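Local coordinates for manganese-dependent ADP-ribose/CDP-alcohol diphosphatase (Danio rerio, PDB 2NXF), which probably hydrolyses ADP-ribose and CDP-alcohols such as CDP-choline and CDP-glycerol at a dinuclear metal centre, at residues D3-Q15 with A295-M308. Residues are numbered along the deposited sequence; the frame is centred on the assembly and turned at random.
With ZN (zinc ion), chain B; PO4 (phosphate ion), chain F.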
ATOM      1  N   ASP A   3      27.955   2.714  -3.017  1.00 31.85           N
ATOM      2  CA  ASP A   3      27.660   1.461  -2.237  1.00 32.00           C
ATOM      3  C   ASP A   3      26.417   1.592  -1.324  1.00 30.39           C
ATOM      4  O   ASP A   3      26.469   2.331  -0.330  1.00 30.62           O
ATOM      5  CB  ASP A   3      28.893   1.092  -1.405  1.00 32.45           C
ATOM      6  CG  ASP A   3      28.692  -0.178  -0.570  1.00 35.54           C
ATOM      7  OD1 ASP A   3      27.807  -1.004  -0.895  1.00 40.10           O
ATOM      8  OD2 ASP A   3      29.430  -0.353   0.419  1.00 37.93           O
ATOM      9  N   PRO A   4      25.315   0.853  -1.627  1.00 29.07           N
ATOM     10  CA  PRO A   4      24.053   1.087  -0.883  1.00 27.92           C
ATOM     11  C   PRO A   4      24.048   0.573   0.556  1.00 27.39           C
ATOM     12  O   PRO A   4      24.670  -0.452   0.856  1.00 28.23           O
ATOM     13  CB  PRO A   4      22.986   0.354  -1.713  1.00 27.99           C
ATOM     14  CG  PRO A   4      23.700  -0.621  -2.541  1.00 28.61           C
ATOM     15  CD  PRO A   4      25.158  -0.207  -2.646  1.00 28.61           C
ATOM     16  N   VAL A   5      23.380   1.320   1.433  1.00 25.42           N
ATOM     17  CA  VAL A   5      23.199   0.932   2.825  1.00 24.95           C
ATOM     18  C   VAL A   5      22.184  -0.211   2.920  1.00 24.73           C
ATOM     19  O   VAL A   5      22.307  -1.092   3.780  1.00 24.68           O
ATOM     20  CB  VAL A   5      22.717   2.136   3.683  1.00 25.02           C
ATOM     21  CG1 VAL A   5      22.469   1.725   5.131  1.00 25.47           C
ATOM     22  CG2 VAL A   5      23.731   3.271   3.631  1.00 26.69           C
ATOM     23  N   PHE A   6      21.171  -0.179   2.052  1.00 23.25           N
ATOM     24  CA  PHE A   6      20.084  -1.142   2.110  1.00 22.94           C
ATOM     25  C   PHE A   6      19.410  -1.220   0.748  1.00 23.68           C
ATOM     26  O   PHE A   6      19.331  -0.219   0.040  1.00 23.74           O
ATOM     27  CB  PHE A   6      19.061  -0.704   3.173  1.00 23.32           C
ATOM     28  CG  PHE A   6      18.064  -1.774   3.557  1.00 23.76           C
ATOM     29  CD1 PHE A   6      18.456  -2.874   4.333  1.00 22.88           C
ATOM     30  CD2 PHE A   6      16.728  -1.664   3.181  1.00 23.99           C
ATOM     31  CE1 PHE A   6      17.499  -3.855   4.699  1.00 22.21           C
ATOM     32  CE2 PHE A   6      15.781  -2.639   3.538  1.00 24.95           C
ATOM     33  CZ  PHE A   6      16.179  -3.735   4.298  1.00 24.19           C
ATOM     34  N   THR A   7      18.915  -2.405   0.402  1.00 23.06           N
ATOM     35  CA  THR A   7      18.341  -2.659  -0.928  1.00 23.60           C
ATOM     36  C   THR A   7      17.074  -3.482  -0.733  1.00 23.38           C
ATOM     37  O   THR A   7      17.095  -4.493  -0.037  1.00 23.35           O
ATOM     38  CB  THR A   7      19.337  -3.475  -1.807  1.00 23.23           C
ATOM     39  OG1 THR A   7      20.569  -2.750  -1.990  1.00 25.20           O
ATOM     40  CG2 THR A   7      18.724  -3.783  -3.162  1.00 25.02           C
ATOM     41  N   PHE A   8      15.954  -3.048  -1.321  1.00 23.00           N
ATOM     42  CA  PHE A   8      14.696  -3.785  -1.112  1.00 23.25           C
ATOM     43  C   PHE A   8      13.828  -3.786  -2.360  1.00 23.66           C
ATOM     44  O   PHE A   8      13.865  -2.836  -3.127  1.00 24.27           O
ATOM     45  CB  PHE A   8      13.921  -3.279   0.105  1.00 24.25           C
ATOM     46  CG  PHE A   8      13.474  -1.835   0.017  1.00 23.75           C
ATOM     47  CD1 PHE A   8      12.147  -1.510  -0.270  1.00 27.68           C
ATOM     48  CD2 PHE A   8      14.386  -0.801   0.265  1.00 27.35           C
ATOM     49  CE1 PHE A   8      11.736  -0.177  -0.317  1.00 28.00           C
ATOM     50  CE2 PHE A   8      13.997   0.533   0.202  1.00 27.76           C
ATOM     51  CZ  PHE A   8      12.678   0.845  -0.088  1.00 25.84           C
ATOM     52  N   GLY A   9      13.077  -4.865  -2.560  1.00 23.55           N
ATOM     53  CA  GLY A   9      12.110  -4.920  -3.674  1.00 22.68           C
ATOM     54  C   GLY A   9      10.797  -4.218  -3.339  1.00 24.08           C
ATOM     55  O   GLY A   9      10.419  -4.133  -2.178  1.00 24.31           O
ATOM     56  N   LEU A  10      10.094  -3.726  -4.363  1.00 24.23           N
ATOM     57  CA  LEU A  10       8.773  -3.082  -4.211  1.00 24.67           C
ATOM     58  C   LEU A  10       7.827  -3.566  -5.293  1.00 24.08           C
ATOM     59  O   LEU A  10       8.214  -3.641  -6.457  1.00 23.93           O
ATOM     60  CB  LEU A  10       8.901  -1.564  -4.410  1.00 26.08           C
ATOM     61  CG  LEU A  10       9.599  -0.798  -3.312  1.00 29.19           C
ATOM     62  CD1 LEU A  10      10.027   0.581  -3.825  1.00 33.56           C
ATOM     63  CD2 LEU A  10       8.652  -0.683  -2.111  1.00 32.35           C
ATOM     64  N   ILE A  11       6.576  -3.838  -4.914  1.00 24.08           N
ATOM     65  CA  ILE A  11       5.583  -4.270  -5.912  1.00 23.47           C
ATOM     66  C   ILE A  11       4.200  -3.935  -5.347  1.00 24.02           C
ATOM     67  O   ILE A  11       4.033  -3.873  -4.128  1.00 24.03           O
ATOM     68  CB  ILE A  11       5.727  -5.777  -6.240  1.00 24.01           C
ATOM     69  CG1 ILE A  11       5.070  -6.127  -7.592  1.00 23.90           C
ATOM     70  CG2 ILE A  11       5.245  -6.658  -5.065  1.00 23.53           C
ATOM     71  CD1 ILE A  11       5.517  -7.511  -8.160  1.00 23.21           C
ATOM     72  N   ALA A  12       3.239  -3.672  -6.233  1.00 23.67           N
ATOM     73  CA  ALA A  12       1.888  -3.294  -5.786  1.00 23.93           C
ATOM     74  C   ALA A  12       0.818  -4.024  -6.584  1.00 23.83           C
ATOM     75  O   ALA A  12       0.971  -4.234  -7.790  1.00 23.94           O
ATOM     76  CB  ALA A  12       1.687  -1.786  -5.944  1.00 24.50           C
ATOM     77  N   ASP A  13      -0.256  -4.384  -5.888  1.00 24.02           N
ATOM     78  CA  ASP A  13      -1.545  -4.736  -6.544  1.00 23.78           C
ATOM     79  C   ASP A  13      -1.378  -5.911  -7.506  1.00 23.90           C
ATOM     80  O   ASP A  13      -1.799  -5.843  -8.676  1.00 23.81           O
ATOM     81  CB  ASP A  13      -2.183  -3.508  -7.235  1.00 24.92           C
ATOM     82  CG  ASP A  13      -2.605  -2.434  -6.222  1.00 27.57           C
ATOM     83  OD1 ASP A  13      -3.761  -2.438  -5.817  1.00 27.28           O
ATOM     84  OD2 ASP A  13      -1.748  -1.653  -5.773  1.00 27.14           O
ATOM     85  N   VAL A  14      -0.755  -6.979  -7.007  1.00 23.70           N
ATOM     86  CA  VAL A  14      -0.646  -8.237  -7.776  1.00 24.03           C
ATOM     87  C   VAL A  14      -2.072  -8.723  -8.128  1.00 24.37           C
ATOM     88  O   VAL A  14      -2.388  -9.002  -9.290  1.00 23.94           O
ATOM     89  CB  VAL A  14       0.147  -9.310  -6.988  1.00 23.81           C
ATOM     90  CG1 VAL A  14       0.151 -10.659  -7.744  1.00 24.91           C
ATOM     91  CG2 VAL A  14       1.590  -8.844  -6.711  1.00 25.17           C
ATOM     92  N   GLN A  15      -2.933  -8.792  -7.110  1.00 24.85           N
ATOM     93  CA  GLN A  15      -4.362  -9.104  -7.292  1.00 24.63           C
ATOM     94  C   GLN A  15      -4.597 -10.394  -8.071  1.00 24.88           C
ATOM     95  O   GLN A  15      -5.462 -10.462  -8.939  1.00 25.11           O
ATOM     96  CB  GLN A  15      -5.136  -7.915  -7.905  1.00 26.23           C
ATOM     97  CG  GLN A  15      -5.854  -7.148  -6.815  1.00 27.73           C
ATOM     98  CD  GLN A  15      -6.321  -5.776  -7.225  1.00 25.31           C
ATOM     99  OE1 GLN A  15      -5.625  -4.774  -6.996  1.00 27.50           O
ATOM    100  NE2 GLN A  15      -7.501  -5.714  -7.820  1.00 28.38           N
ATOM    101  N   ALA A 295       5.624  -4.360 -13.971  1.00 23.24           N
ATOM    102  CA  ALA A 295       5.480  -3.298 -12.955  1.00 24.30           C
ATOM    103  C   ALA A 295       6.026  -3.736 -11.618  1.00 24.08           C
ATOM    104  O   ALA A 295       5.323  -4.352 -10.817  1.00 24.28           O
ATOM    105  CB  ALA A 295       4.004  -2.880 -12.796  1.00 24.05           C
ATOM    106  N   PHE A 296       7.296  -3.439 -11.378  1.00 24.29           N
ATOM    107  CA  PHE A 296       7.848  -3.600 -10.052  1.00 23.48           C
ATOM    108  C   PHE A 296       9.110  -2.757  -9.991  1.00 23.98           C
ATOM    109  O   PHE A 296       9.508  -2.138 -10.983  1.00 23.99           O
ATOM    110  CB  PHE A 296       8.134  -5.084  -9.708  1.00 24.06           C
ATOM    111  CG  PHE A 296       9.391  -5.640 -10.346  1.00 22.52           C
ATOM    112  CD1 PHE A 296      10.573  -5.789  -9.604  1.00 25.74           C
ATOM    113  CD2 PHE A 296       9.390  -6.039 -11.678  1.00 24.64           C
ATOM    114  CE1 PHE A 296      11.746  -6.312 -10.201  1.00 25.14           C
ATOM    115  CE2 PHE A 296      10.556  -6.582 -12.281  1.00 24.91           C
ATOM    116  CZ  PHE A 296      11.731  -6.707 -11.542  1.00 25.92           C
ATOM    117  N   ALA A 297       9.722  -2.702  -8.818  1.00 23.42           N
ATOM    118  CA  ALA A 297      10.954  -1.939  -8.695  1.00 23.48           C
ATOM    119  C   ALA A 297      11.893  -2.556  -7.665  1.00 24.23           C
ATOM    120  O   ALA A 297      11.490  -3.437  -6.874  1.00 24.77           O
ATOM    121  CB  ALA A 297      10.617  -0.495  -8.309  1.00 24.10           C
ATOM    122  N   THR A 298      13.109  -2.040  -7.643  1.00 24.24           N
ATOM    123  CA  THR A 298      14.054  -2.284  -6.564  1.00 24.44           C
ATOM    124  C   THR A 298      14.559  -0.922  -6.114  1.00 24.87           C
ATOM    125  O   THR A 298      14.926  -0.089  -6.948  1.00 25.71           O
ATOM    126  CB  THR A 298      15.235  -3.145  -7.029  1.00 25.47           C
ATOM    127  OG1 THR A 298      14.725  -4.353  -7.615  1.00 26.14           O
ATOM    128  CG2 THR A 298      16.147  -3.492  -5.846  1.00 24.79           C
ATOM    129  N   ALA A 299      14.586  -0.709  -4.804  1.00 24.68           N
ATOM    130  CA  ALA A 299      15.043   0.557  -4.264  1.00 24.16           C
ATOM    131  C   ALA A 299      16.371   0.369  -3.566  1.00 24.58           C
ATOM    132  O   ALA A 299      16.590  -0.629  -2.866  1.00 23.95           O
ATOM    133  CB  ALA A 299      14.010   1.145  -3.305  1.00 24.70           C
ATOM    134  N   TYR A 300      17.246   1.344  -3.777  1.00 24.39           N
ATOM    135  CA  TYR A 300      18.575   1.358  -3.199  1.00 24.81           C
ATOM    136  C   TYR A 300      18.712   2.610  -2.331  1.00 25.07           C
ATOM    137  O   TYR A 300      18.606   3.723  -2.832  1.00 25.09           O
ATOM    138  CB  TYR A 300      19.624   1.375  -4.321  1.00 26.23           C
ATOM    139  CG  TYR A 300      19.598   0.142  -5.202  1.00 26.13           C
ATOM    140  CD1 TYR A 300      20.488  -0.904  -4.971  1.00 27.20           C
ATOM    141  CD2 TYR A 300      18.690   0.022  -6.255  1.00 27.26           C
ATOM    142  CE1 TYR A 300      20.481  -2.045  -5.758  1.00 28.16           C
ATOM    143  CE2 TYR A 300      18.676  -1.127  -7.066  1.00 27.18           C
ATOM    144  CZ  TYR A 300      19.581  -2.156  -6.790  1.00 28.28           C
ATOM    145  OH  TYR A 300      19.601  -3.299  -7.562  1.00 30.74           O
ATOM    146  N   LEU A 301      18.956   2.410  -1.034  1.00 24.22           N
ATOM    147  CA  LEU A 301      19.183   3.500  -0.104  1.00 24.67           C
ATOM    148  C   LEU A 301      20.683   3.681   0.064  1.00 25.02           C
ATOM    149  O   LEU A 301      21.374   2.786   0.550  1.00 24.75           O
ATOM    150  CB  LEU A 301      18.523   3.205   1.252  1.00 24.29           C
ATOM    151  CG  LEU A 301      16.995   3.112   1.233  1.00 27.03           C
ATOM    152  CD1 LEU A 301      16.491   2.549   2.567  1.00 26.92           C
ATOM    153  CD2 LEU A 301      16.365   4.482   0.939  1.00 29.43           C
ATOM    154  N   TYR A 302      21.181   4.833  -0.382  1.00 25.46           N
ATOM    155  CA  TYR A 302      22.569   5.210  -0.168  1.00 26.06           C
ATOM    156  C   TYR A 302      22.644   6.230   0.963  1.00 26.17           C
ATOM    157  O   TYR A 302      21.612   6.644   1.510  1.00 25.41           O
ATOM    158  CB  TYR A 302      23.175   5.803  -1.444  1.00 27.21           C
ATOM    159  CG  TYR A 302      23.199   4.856  -2.614  1.00 26.23           C
ATOM    160  CD1 TYR A 302      24.319   4.053  -2.857  1.00 27.00           C
ATOM    161  CD2 TYR A 302      22.112   4.773  -3.487  1.00 27.06           C
ATOM    162  CE1 TYR A 302      24.350   3.183  -3.936  1.00 29.07           C
ATOM    163  CE2 TYR A 302      22.135   3.910  -4.566  1.00 28.84           C
ATOM    164  CZ  TYR A 302      23.255   3.124  -4.781  1.00 29.42           C
ATOM    165  OH  TYR A 302      23.274   2.266  -5.854  1.00 31.10           O
ATOM    166  N   GLU A 303      23.860   6.654   1.294  1.00 26.27           N
ATOM    167  CA  GLU A 303      24.024   7.643   2.344  1.00 27.20           C
ATOM    168  C   GLU A 303      23.537   9.033   1.931  1.00 26.85           C
ATOM    169  O   GLU A 303      23.191   9.838   2.793  1.00 26.98           O
ATOM    170  CB  GLU A 303      25.470   7.654   2.864  1.00 27.73           C
ATOM    171  CG  GLU A 303      25.873   6.278   3.381  1.00 31.51           C
ATOM    172  CD  GLU A 303      27.160   6.251   4.170  1.00 36.20           C
ATOM    173  OE1 GLU A 303      28.121   6.948   3.786  1.00 36.78           O
ATOM    174  OE2 GLU A 303      27.203   5.505   5.173  1.00 39.91           O
ATOM    175  N   ASP A 304      23.460   9.295   0.622  1.00 26.28           N
ATOM    176  CA  ASP A 304      23.109  10.627   0.127  1.00 26.11           C
ATOM    177  C   ASP A 304      21.868  10.711  -0.768  1.00 25.80           C
ATOM    178  O   ASP A 304      21.402  11.812  -1.077  1.00 25.86           O
ATOM    179  CB  ASP A 304      24.313  11.251  -0.592  1.00 26.15           C
ATOM    180  CG  ASP A 304      24.646  10.562  -1.909  1.00 27.89           C
ATOM    181  OD1 ASP A 304      24.404   9.342  -2.067  1.00 26.55           O
ATOM    182  OD2 ASP A 304      25.172  11.258  -2.796  1.00 31.56           O
ATOM    183  N   ARG A 305      21.334   9.556  -1.168  1.00 24.46           N
ATOM    184  CA  ARG A 305      20.207   9.499  -2.096  1.00 23.73           C
ATOM    185  C   ARG A 305      19.552   8.134  -2.053  1.00 23.68           C
ATOM    186  O   ARG A 305      20.156   7.160  -1.597  1.00 22.57           O
ATOM    187  CB  ARG A 305      20.680   9.768  -3.524  1.00 23.89           C
ATOM    188  CG  ARG A 305      21.499   8.632  -4.120  1.00 23.88           C
ATOM    189  CD  ARG A 305      22.423   9.122  -5.205  1.00 27.87           C
ATOM    190  NE  ARG A 305      23.020   7.998  -5.926  1.00 26.85           N
ATOM    191  CZ  ARG A 305      24.087   7.314  -5.517  1.00 28.53           C
ATOM    192  NH1 ARG A 305      24.702   7.621  -4.380  1.00 27.82           N
ATOM    193  NH2 ARG A 305      24.553   6.316  -6.266  1.00 28.42           N
HETATM  194  N   MSE A 306      18.312   8.079  -2.533  1.00 23.12           N
HETATM  195  CA  MSE A 306      17.643   6.817  -2.787  1.00 23.63           C
HETATM  196  C   MSE A 306      17.429   6.721  -4.287  1.00 24.29           C
HETATM  197  O   MSE A 306      17.013   7.697  -4.925  1.00 24.73           O
HETATM  198  CB  MSE A 306      16.297   6.753  -2.073  1.00 24.19           C
HETATM  199  CG  MSE A 306      15.460   5.589  -2.511  1.00 23.62           C
HETATM  200 SE   MSE A 306      13.756   5.506  -1.586  1.00 25.46          SE
HETATM  201  CE  MSE A 306      12.668   5.169  -3.132  1.00 28.64           C
ATOM    202  N   VAL A 307      17.734   5.558  -4.846  1.00 23.61           N
ATOM    203  CA  VAL A 307      17.513   5.321  -6.279  1.00 23.84           C
ATOM    204  C   VAL A 307      16.523   4.181  -6.431  1.00 24.78           C
ATOM    205  O   VAL A 307      16.697   3.126  -5.833  1.00 25.29           O
ATOM    206  CB  VAL A 307      18.818   4.962  -7.009  1.00 23.44           C
ATOM    207  CG1 VAL A 307      18.520   4.668  -8.478  1.00 24.26           C
ATOM    208  CG2 VAL A 307      19.854   6.082  -6.859  1.00 24.43           C
HETATM  209  N   MSE A 308      15.448   4.407  -7.184  1.00 24.74           N
HETATM  210  CA  MSE A 308      14.479   3.353  -7.409  1.00 25.07           C
HETATM  211  C   MSE A 308      14.601   2.965  -8.871  1.00 25.37           C
HETATM  212  O   MSE A 308      14.472   3.828  -9.747  1.00 25.66           O
HETATM  213  CB  MSE A 308      13.060   3.832  -7.113  1.00 24.83           C
HETATM  214  CG  MSE A 308      12.007   2.723  -7.313  1.00 25.89           C
HETATM  215 SE   MSE A 308      10.191   3.254  -6.865  1.00 26.00          SE
HETATM  216  CE  MSE A 308       9.798   4.289  -8.460  1.00 28.20           C
TER
HETATM  217 ZN    ZN B 401      -5.686  -2.864  -6.436  0.80 16.87          ZN
HETATM  218  P   PO4 F 501      -8.867  -1.917  -6.666  0.80 20.25           P
HETATM  219  O1  PO4 F 501      -8.780  -0.674  -7.523  0.80 23.38           O
HETATM  220  O2  PO4 F 501     -10.173  -2.632  -6.953  0.80 19.59           O
HETATM  221  O3  PO4 F 501      -7.795  -2.931  -7.023  0.80 17.00           O
HETATM  222  O4  PO4 F 501      -8.726  -1.579  -5.214  0.80 18.50           O
HETATM  223  O   HOH W   1      26.176   5.270   0.226  1.00 32.33           O
HETATM  224  O   HOH W   2       4.119  -2.795  -8.804  1.00 14.59           O
HETATM  225  O   HOH W   3      -6.276  -0.907  -5.789  1.00 20.14           O
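Phe-8 lays its ring across the methyl of Ala-299, which sits over one face, offset toward the rim, with CB 3.5 Å from CZ of Phe-8. The phenyl group reaches over its neighbour because CG stands between the backbone N and the carbonyl carbon (chi1 62°). CD1 of Leu-301 meets CE2 of the same ring obliquely at 4.0 Å. On this face of the sheet Leu-10 also turns CD1 to Ala-299 CB and, crossing at about a right angle, to the selenium of Met-308. Strand 222-227 packs against Phe-8 and Leu-10 here.

The other face carries Thr-7, Thr-298 and Tyr-300. Thr-7 and Tyr-300 run side by side, with Thr-7 CG2 3.6 Å from CE1 of the tyrosine. The same methyl touches CG2 of Thr-298, whose hydroxyl is hydrogen-bonded to Glu-50. Helix 35-49 lies against this side, touching Phe-296 and Thr-298.

Strands 6-11 and 295-301 are antiparallel neighbours inside one mixed sheet of the calcineurin-like metallophosphoesterase fold. Paired backbone bonds join Phe-8 to Ala-299 and Leu-10 to Ala-297. At the start of strand 6-11, Val-5 and Phe-6 both face Leu-301 in a classic beta bulge. Leu-301 O takes a 2.6 Å bond from Val-5 N and a weak one from Phe-6 N.

Beyond the bulge, Tyr-302 is sandwiched. Pro-4 CB covers one face, 4.2 Å from the ring centroid, and Arg-305 NH2 lies over the centre of the opposite face. A water links Asp-3 O to Glu-303 N. At the far end a second water joins Ala-12 N to Ala-295 O. There the chain leaves the sheet for the metal site, where Asp-13 OD1 and Gln-15 OE1 bind zinc at 2.1 and 2.0 Å, alongside Asp-60 and His-267.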